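Local coordinates for putative glycosyltransferase (GalT1) (Streptococcus parasanguinis, PDB 4PHR), which probably transfers a sugar from a nucleotide-activated donor to an acceptor, this chain being its UDP- and manganese-binding GT-D-fold domain, at residues H228-E234 with L246-A252. Residues are numbered along the deposited sequence.
With UDP (uridine-5'-diphosphate), chain B.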
loop_
_atom_site.group_PDB
_atom_site.type_symbol
_atom_site.label_atom_id
_atom_site.label_comp_id
_atom_site.label_asym_id
_atom_site.label_seq_id
_atom_site.Cartn_x
_atom_site.Cartn_y
_atom_site.Cartn_z
ATOM N N HIS A 228 2.674 -3.414 1.286
ATOM C CA HIS A 228 3.729 -4.433 1.411
ATOM C C HIS A 228 5.145 -3.874 1.600
ATOM O O HIS A 228 6.140 -4.554 1.297
ATOM C CB HIS A 228 3.683 -5.378 0.204
ATOM C CG HIS A 228 2.685 -6.486 0.342
ATOM N ND1 HIS A 228 1.707 -6.732 -0.596
ATOM C CD2 HIS A 228 2.533 -7.430 1.300
ATOM C CE1 HIS A 228 0.996 -7.784 -0.225
ATOM N NE2 HIS A 228 1.480 -8.229 0.922
ATOM N N ILE A 229 5.253 -2.645 2.097
ATOM C CA ILE A 229 6.568 -2.016 2.233
ATOM C C ILE A 229 7.563 -2.896 3.007
ATOM O O ILE A 229 8.749 -2.943 2.680
ATOM C CB ILE A 229 6.484 -0.597 2.875
ATOM C CG1 ILE A 229 7.843 0.097 2.792
ATOM C CG2 ILE A 229 5.962 -0.661 4.308
ATOM C CD1 ILE A 229 8.312 0.296 1.368
ATOM N N ASP A 230 7.093 -3.622 4.018
ATOM C CA ASP A 230 8.014 -4.428 4.812
ATOM C C ASP A 230 8.693 -5.537 4.008
ATOM O O ASP A 230 9.895 -5.773 4.166
ATOM C CB ASP A 230 7.326 -5.046 6.030
ATOM C CG ASP A 230 8.288 -5.866 6.869
ATOM O OD1 ASP A 230 8.955 -5.285 7.758
ATOM O OD2 ASP A 230 8.391 -7.091 6.626
ATOM N N SER A 231 7.922 -6.239 3.178
ATOM C CA SER A 231 8.489 -7.301 2.349
ATOM C C SER A 231 9.554 -6.735 1.433
ATOM O O SER A 231 10.631 -7.322 1.279
ATOM C CB SER A 231 7.413 -7.966 1.485
ATOM O OG SER A 231 6.472 -8.658 2.278
ATOM N N GLU A 232 9.238 -5.605 0.802
ATOM C CA GLU A 232 10.164 -4.972 -0.131
ATOM C C GLU A 232 11.444 -4.539 0.587
ATOM O O GLU A 232 12.557 -4.711 0.071
ATOM C CB GLU A 232 9.484 -3.795 -0.826
ATOM C CG GLU A 232 8.406 -4.240 -1.822
ATOM C CD GLU A 232 8.932 -4.360 -3.246
ATOM O OE1 GLU A 232 10.146 -4.159 -3.462
ATOM O OE2 GLU A 232 8.126 -4.649 -4.159
ATOM N N TYR A 233 11.301 -4.004 1.795
ATOM C CA TYR A 233 12.467 -3.584 2.551
ATOM C C TYR A 233 13.327 -4.789 2.932
ATOM O O TYR A 233 14.549 -4.733 2.850
ATOM C CB TYR A 233 12.062 -2.783 3.792
ATOM C CG TYR A 233 13.236 -2.140 4.488
ATOM C CD1 TYR A 233 14.000 -1.175 3.845
ATOM C CD2 TYR A 233 13.595 -2.509 5.780
ATOM C CE1 TYR A 233 15.092 -0.587 4.477
ATOM C CE2 TYR A 233 14.681 -1.924 6.417
ATOM C CZ TYR A 233 15.416 -0.960 5.762
ATOM O OH TYR A 233 16.502 -0.383 6.394
ATOM N N GLU A 234 12.695 -5.883 3.345
ATOM C CA GLU A 234 13.448 -7.091 3.691
ATOM C C GLU A 234 14.202 -7.628 2.474
ATOM O O GLU A 234 15.369 -8.005 2.565
ATOM C CB GLU A 234 12.515 -8.175 4.241
ATOM C CG GLU A 234 11.910 -7.860 5.600
ATOM C CD GLU A 234 12.725 -8.391 6.749
ATOM O OE1 GLU A 234 13.748 -9.058 6.499
ATOM O OE2 GLU A 234 12.333 -8.139 7.905
ATOM N N LEU A 246 9.801 -15.043 3.324
ATOM C CA LEU A 246 10.249 -14.746 4.670
ATOM C C LEU A 246 9.617 -15.792 5.588
ATOM O O LEU A 246 8.491 -16.231 5.362
ATOM C CB LEU A 246 9.846 -13.323 5.057
ATOM C CG LEU A 246 10.207 -12.297 3.971
ATOM C CD1 LEU A 246 9.631 -10.922 4.268
ATOM C CD2 LEU A 246 11.714 -12.222 3.756
ATOM N N THR A 247 10.338 -16.214 6.612
ATOM C CA THR A 247 9.845 -17.322 7.411
ATOM C C THR A 247 9.021 -16.835 8.596
ATOM O O THR A 247 8.139 -17.549 9.084
ATOM C CB THR A 247 11.002 -18.209 7.897
ATOM O OG1 THR A 247 11.782 -17.494 8.863
ATOM C CG2 THR A 247 11.888 -18.593 6.721
ATOM N N ASN A 248 9.300 -15.619 9.046
ATOM C CA ASN A 248 8.815 -15.160 10.339
ATOM C C ASN A 248 7.599 -14.244 10.278
ATOM O O ASN A 248 7.123 -13.767 11.303
ATOM C CB ASN A 248 9.958 -14.493 11.122
ATOM C CG ASN A 248 10.548 -13.284 10.394
ATOM O OD1 ASN A 248 10.601 -13.245 9.163
ATOM N ND2 ASN A 248 10.992 -12.291 11.158
ATOM N N LYS A 249 7.092 -14.000 9.076
ATOM C CA LYS A 249 5.981 -13.082 8.901
ATOM C C LYS A 249 5.399 -13.272 7.514
ATOM O O LYS A 249 5.924 -14.040 6.715
ATOM C CB LYS A 249 6.452 -11.638 9.073
ATOM C CG LYS A 249 7.547 -11.241 8.103
ATOM C CD LYS A 249 7.869 -9.755 8.151
ATOM C CE LYS A 249 8.940 -9.450 9.175
ATOM N NZ LYS A 249 9.382 -8.025 9.102
ATOM N N HIS A 250 4.314 -12.562 7.238
ATOM C CA HIS A 250 3.724 -12.507 5.903
ATOM C C HIS A 250 4.741 -12.043 4.857
ATOM O O HIS A 250 5.530 -11.142 5.121
ATOM C CB HIS A 250 2.556 -11.514 5.943
ATOM C CG HIS A 250 1.984 -11.187 4.600
ATOM N ND1 HIS A 250 1.136 -12.039 3.928
ATOM C CD2 HIS A 250 2.132 -10.099 3.810
ATOM C CE1 HIS A 250 0.783 -11.486 2.781
ATOM N NE2 HIS A 250 1.376 -10.311 2.684
ATOM N N THR A 251 4.706 -12.646 3.673
ATOM C CA THR A 251 5.510 -12.178 2.549
ATOM C C THR A 251 4.625 -11.790 1.370
ATOM O O THR A 251 3.768 -12.565 0.960
ATOM C CB THR A 251 6.485 -13.260 2.039
ATOM O OG1 THR A 251 7.263 -13.777 3.123
ATOM C CG2 THR A 251 7.428 -12.659 1.016
ATOM N N ALA A 252 4.860 -10.602 0.811
ATOM C CA ALA A 252 4.169 -10.161 -0.401
ATOM C C ALA A 252 4.213 -11.239 -1.480
ATOM O O ALA A 252 5.260 -11.841 -1.719
ATOM C CB ALA A 252 4.799 -8.880 -0.932
HETATM N N1 UDP B . -3.564 -7.372 4.961
HETATM C C2 UDP B . -4.114 -7.662 6.186
HETATM N N3 UDP B . -5.451 -7.965 6.281
HETATM C C4 UDP B . -6.248 -7.976 5.162
HETATM C C5 UDP B . -5.696 -7.678 3.916
HETATM C C6 UDP B . -4.317 -7.521 3.831
HETATM O O2 UDP B . -3.413 -7.679 7.198
HETATM O O4 UDP B . -7.449 -8.227 5.304
HETATM C "C1'" UDP B . -2.151 -6.971 4.898
HETATM C "C2'" UDP B . -1.121 -7.942 4.387
HETATM O "O2'" UDP B . -0.746 -8.850 5.402
HETATM C "C3'" UDP B . 0.001 -6.995 4.023
HETATM C "C4'" UDP B . -0.741 -5.762 3.535
HETATM O "O4'" UDP B . -2.093 -5.897 3.980
HETATM O "O3'" UDP B . 0.735 -6.649 5.178
HETATM C "C5'" UDP B . -0.684 -5.624 2.018
HETATM O "O5'" UDP B . -1.464 -4.499 1.636
HETATM P PA UDP B . -1.659 -4.076 0.094
HETATM O O1A UDP B . -2.424 -5.122 -0.611
HETATM O O2A UDP B . -2.260 -2.721 0.116
HETATM O O3A UDP B . -0.128 -4.077 -0.435
HETATM P PB UDP B . 0.563 -3.613 -1.837
HETATM O O1B UDP B . 0.899 -4.877 -2.554
HETATM O O2B UDP B . 1.777 -2.885 -1.395
HETATM O O3B UDP B . -0.409 -2.774 -2.607
HETATM O O HOH W 1 7.061 -8.734 4.894
HETATM O O HOH W 2 12.454 -9.661 10.191
#
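With chi1 in the m well (-84°), the imidazole of H228 is directed at the 246-252 loop, and its NE2 lies 2.7 Å from NE2 of H250 in a hydrogen bond. The ring planes differ by 13° with centroids 4.9 Å apart, so the histidines meet rim to rim rather than stack. A252 CB sits 3.5 Å from the H228 centroid, 17° off the normal, a CH-pi contact; UDP C5' covers the opposite face. H250 ND1 is hydrogen-bonded to D257 OD1. H228, at the N-cap position of helix 229-238, donates from N to UDP O2B (2.9 Å) and from ND1 to UDP O1B (2.8 Å), so in this GT-D-fold domain the contact lines the nucleotide pocket, H228 at the beta-phosphate and H250 beside the ribose (CD2 3.5 Å from UDP O2'). One turn on, S231 OG accepts a hydrogen bond from A252 N (2.9 Å, 167°). K249 combines p, t, p and t torsions to bring NZ 2.8 Å from D230 OD2 and 3.2 Å from E234 OE2, a salt-bridge network; NZ also donates to V160 O. G159 N and N162 ND2 hydrogen-bond D230 OD1, and N162 ND2 also E234 OE2. Water 1 bridges D230 OD2 (2.7 Å) and H250 O (2.9 Å), while L246 CD1 packs 4.0 Å from E234 CB.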